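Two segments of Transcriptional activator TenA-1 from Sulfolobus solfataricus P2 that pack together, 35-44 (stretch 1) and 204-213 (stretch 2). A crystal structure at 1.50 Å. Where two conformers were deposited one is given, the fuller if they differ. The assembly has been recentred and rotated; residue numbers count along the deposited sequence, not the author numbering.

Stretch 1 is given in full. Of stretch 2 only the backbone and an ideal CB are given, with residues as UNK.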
# COMPACT_ATOMS: atom_id res chain seq x y z
N SER A 35 -6.38 22.08 29.31
CA SER A 35 -5.48 23.19 29.56
C SER A 35 -4.32 23.35 28.57
O SER A 35 -3.63 24.36 28.60
CB SER A 35 -4.87 23.10 30.97
OG SER A 35 -3.99 21.98 31.10
N LEU A 36 -4.09 22.36 27.68
CA LEU A 36 -3.02 22.47 26.71
C LEU A 36 -3.27 23.69 25.83
O LEU A 36 -4.34 23.77 25.20
CB LEU A 36 -2.93 21.22 25.80
CG LEU A 36 -1.73 21.16 24.84
CD1 LEU A 36 -0.44 20.90 25.63
CD2 LEU A 36 -1.97 20.06 23.77
N PRO A 37 -2.30 24.62 25.75
CA PRO A 37 -2.51 25.75 24.87
C PRO A 37 -2.70 25.34 23.40
O PRO A 37 -1.96 24.47 22.90
CB PRO A 37 -1.24 26.57 25.03
CG PRO A 37 -0.69 26.19 26.32
CD PRO A 37 -1.01 24.73 26.45
N LEU A 38 -3.64 25.96 22.71
CA LEU A 38 -3.87 25.64 21.31
C LEU A 38 -2.66 25.89 20.40
O LEU A 38 -2.51 25.15 19.41
CB LEU A 38 -5.16 26.28 20.76
CG LEU A 38 -6.49 25.70 21.27
CD1 LEU A 38 -7.62 26.53 20.59
CD2 LEU A 38 -6.71 24.22 20.98
N ASP A 39 -1.79 26.84 20.72
CA ASP A 39 -0.56 27.07 19.90
C ASP A 39 0.37 25.84 19.95
O ASP A 39 1.05 25.53 18.94
CB ASP A 39 0.23 28.35 20.26
CG ASP A 39 0.97 28.27 21.61
OD1 ASP A 39 0.31 28.10 22.65
OD2 ASP A 39 2.22 28.41 21.65
N ILE A 40 0.41 25.17 21.10
CA ILE A 40 1.23 23.95 21.24
C ILE A 40 0.57 22.84 20.47
O ILE A 40 1.26 22.06 19.77
CB ILE A 40 1.49 23.60 22.71
CG1 ILE A 40 2.47 24.65 23.28
CG2 ILE A 40 2.07 22.18 22.86
CD1 ILE A 40 2.77 24.49 24.75
N PHE A 41 -0.76 22.71 20.56
CA PHE A 41 -1.43 21.67 19.79
C PHE A 41 -1.27 21.88 18.29
O PHE A 41 -1.09 20.91 17.53
CB PHE A 41 -2.92 21.62 20.13
CG PHE A 41 -3.64 20.45 19.49
CD1 PHE A 41 -3.34 19.16 19.90
CD2 PHE A 41 -4.66 20.66 18.58
CE1 PHE A 41 -4.01 18.08 19.34
CE2 PHE A 41 -5.33 19.57 18.04
CZ PHE A 41 -5.01 18.30 18.45
N ARG A 42 -1.27 23.14 17.84
CA ARG A 42 -1.07 23.45 16.43
C ARG A 42 0.32 23.01 15.98
O ARG A 42 0.46 22.37 14.94
CB ARG A 42 -1.26 24.94 16.18
CG ARG A 42 -1.17 25.30 14.76
CD ARG A 42 -1.43 26.80 14.48
NE ARG A 42 -1.30 27.06 13.05
CZ ARG A 42 -0.18 27.42 12.43
NH1 ARG A 42 0.96 27.59 13.07
NH2 ARG A 42 -0.21 27.61 11.11
N TYR A 43 1.34 23.31 16.79
CA TYR A 43 2.73 22.92 16.50
C TYR A 43 2.76 21.38 16.34
O TYR A 43 3.36 20.83 15.37
CB TYR A 43 3.63 23.32 17.66
CG TYR A 43 5.05 22.83 17.53
CD1 TYR A 43 5.40 21.52 17.87
CD2 TYR A 43 6.06 23.66 17.04
CE1 TYR A 43 6.69 21.08 17.76
CE2 TYR A 43 7.39 23.22 16.93
CZ TYR A 43 7.69 21.90 17.28
OH TYR A 43 8.98 21.44 17.18
N TYR A 44 2.13 20.69 17.30
CA TYR A 44 2.06 19.21 17.29
C TYR A 44 1.41 18.70 16.00
O TYR A 44 1.89 17.75 15.34
CB TYR A 44 1.29 18.68 18.54
CG TYR A 44 0.78 17.26 18.36
CD1 TYR A 44 1.65 16.17 18.44
CD2 TYR A 44 -0.55 17.03 18.07
CE1 TYR A 44 1.17 14.89 18.20
CE2 TYR A 44 -1.04 15.75 17.86
CZ TYR A 44 -0.16 14.69 17.92
OH TYR A 44 -0.65 13.42 17.67
N UNK A 204 7.32 15.69 24.18
CA UNK A 204 8.31 16.62 24.82
C UNK A 204 8.61 17.80 23.87
O UNK A 204 8.62 18.98 24.23
CB UNK A 204 9.61 15.88 25.16
N UNK A 205 8.93 17.45 22.63
CA UNK A 205 9.34 18.42 21.62
C UNK A 205 8.22 19.38 21.25
O UNK A 205 8.48 20.56 20.93
CB UNK A 205 9.83 17.69 20.37
N UNK A 206 6.97 18.91 21.33
CA UNK A 206 5.81 19.76 21.08
C UNK A 206 5.60 20.70 22.27
O UNK A 206 5.35 21.89 22.05
CB UNK A 206 4.56 18.91 20.83
N UNK A 207 5.68 20.22 23.51
CA UNK A 207 5.55 21.13 24.67
C UNK A 207 6.58 22.27 24.64
O UNK A 207 6.28 23.40 25.01
CB UNK A 207 5.71 20.34 25.97
N UNK A 208 7.79 21.98 24.15
CA UNK A 208 8.86 22.96 24.05
C UNK A 208 8.82 23.78 22.77
O UNK A 208 9.55 24.78 22.66
CB UNK A 208 10.21 22.25 24.15
N UNK A 209 8.02 23.37 21.77
CA UNK A 209 8.05 23.93 20.43
C UNK A 209 9.50 23.97 19.92
O UNK A 209 10.02 25.02 19.55
CB UNK A 209 7.43 25.33 20.42
N UNK A 210 10.13 22.79 19.87
CA UNK A 210 11.52 22.67 19.42
C UNK A 210 11.75 23.21 18.01
O UNK A 210 10.85 23.21 17.19
CB UNK A 210 11.95 21.20 19.47
N UNK A 211 13.00 23.65 17.70
CA UNK A 211 13.30 24.13 16.35
C UNK A 211 12.94 23.15 15.23
O UNK A 211 13.31 21.98 15.30
CB UNK A 211 14.79 24.46 16.26
N UNK A 212 12.27 23.66 14.22
CA UNK A 212 11.81 22.87 13.08
C UNK A 212 12.71 23.08 11.87
O UNK A 212 12.27 23.53 10.82
CB UNK A 212 10.37 23.23 12.73
N UNK A 213 13.96 22.72 12.04
CA UNK A 213 15.02 23.02 11.06
C UNK A 213 15.50 21.84 10.22
O UNK A 213 16.29 22.05 9.31
CB UNK A 213 16.23 23.60 11.80

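The helix that includes residues 204-207 has an axis that approaches that of helix 38-44 to 8.6 Å at 132°. At position 204 the ideal CB finds nothing of stretch 1 within 5.5 Å, so almost any helix-compatible residue would serve; it is Asp-204. Position 205 points sideways, its ideal CB 5.0 Å from Tyr-43 OH, and stretch 1 sets few limits on it. Ala-205 is deposited, its O 3.7 Å from Tyr-43 CE1.

Position 206 is the tightest of the helix. Its CA lies 5.4 Å from that of Tyr-44, and the ideal CB is 4.0 Å from both Tyr-44 CB and Tyr-43 CD1 and 4.6 Å from Ile-40 CG2. A small residue, Gly, Ala or Ser, fits such spacing most easily. Ser-206, with chi1 m, sets its OG 3.5 Å from Tyr-44 CB and 3.6 Å from Tyr-43 CD1, near the planes of both tyrosine rings at their edges.

At 207 CA-to-CB points away, yet Ile-40 CG2 is 5.1 Å from the ideal CB and Leu-36 offers a methyl beyond it. A flexible aliphatic chain, Leu or Met, could reach back. Leu-207 does so, placing CD2 3.8 Å from Leu-36 CD1 and 4.3 Å from Ile-40 CG2. Position 208 points away from stretch 1 and favours no particular side chain; Arg-208 forms a salt bridge, its NE 2.8 Å from OD1 of residue 210.

Position 209 has phi/psi of 50/59, which favours Gly or Asn but admits other residues. Its CA lies over one face of the Tyr-43 ring, 3.8 Å from the centroid, and the Asp-39 carboxylate invites a long cation, Lys or Arg. Lys-209 leaves the helix in a Schellman motif and extends past Ile-40, CG 4.3 Å from Ile-40 CG1, to form a salt bridge from NZ to Asp-39 OD2 at 3.0 Å.

At 210 the decisive group is backbone: its O accepts a 2.6 Å hydrogen bond from Tyr-43 OH, whatever the side chain. The ideal CB, 3.8 Å from that OH, points sideways, and many residues are possible. Asp-210 leads its carboxylate away to Arg-208. Position 211 points away and suits many residues; it is Pro-211. Position 212 points toward stretch 1, its ideal CB 5.0 Å from Tyr-43 OH, leaving room for a small or branched residue such as Val or Thr. Thr-212 brings CG2 to 3.5 Å from Tyr-43 OH. Position 213, out of reach, is free; it is Val-213.

Stretch 2, residues 204-213: DASLRKDPTV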
# COMPACT_ATOMS: atom_id res chain seq x y z
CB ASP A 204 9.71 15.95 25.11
CG ASP A 204 9.75 14.83 26.21
OD1 ASP A 204 8.83 14.76 27.03
OD2 ASP A 204 10.75 13.99 26.22
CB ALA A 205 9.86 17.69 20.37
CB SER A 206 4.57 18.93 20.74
OG SER A 206 4.65 18.40 19.42
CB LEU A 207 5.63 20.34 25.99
CG LEU A 207 4.49 19.41 26.32
CD1 LEU A 207 4.77 18.61 27.62
CD2 LEU A 207 3.16 20.16 26.45
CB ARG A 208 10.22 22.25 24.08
CG ARG A 208 10.58 21.54 25.37
CD ARG A 208 12.03 21.12 25.37
NE ARG A 208 12.32 20.15 24.31
CZ ARG A 208 12.48 18.84 24.46
NH1 ARG A 208 12.44 18.25 25.63
NH2 ARG A 208 12.71 18.08 23.40
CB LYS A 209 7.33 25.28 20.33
CG LYS A 209 5.85 25.16 20.62
CD LYS A 209 5.01 26.37 20.17
CE LYS A 209 5.49 27.65 20.73
NZ LYS A 209 4.70 28.77 20.08
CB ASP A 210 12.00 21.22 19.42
CG ASP A 210 12.31 20.66 20.78
OD1 ASP A 210 12.43 21.43 21.79
OD2 ASP A 210 12.51 19.41 20.82
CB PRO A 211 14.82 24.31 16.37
CG PRO A 211 15.12 24.62 17.81
CD PRO A 211 14.16 23.79 18.61
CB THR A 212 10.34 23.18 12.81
OG1 THR A 212 10.19 24.61 12.62
CG2 THR A 212 9.41 22.74 13.96
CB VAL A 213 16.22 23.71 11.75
CG1 VAL A 213 15.78 25.05 12.38
CG2 VAL A 213 16.87 22.84 12.81
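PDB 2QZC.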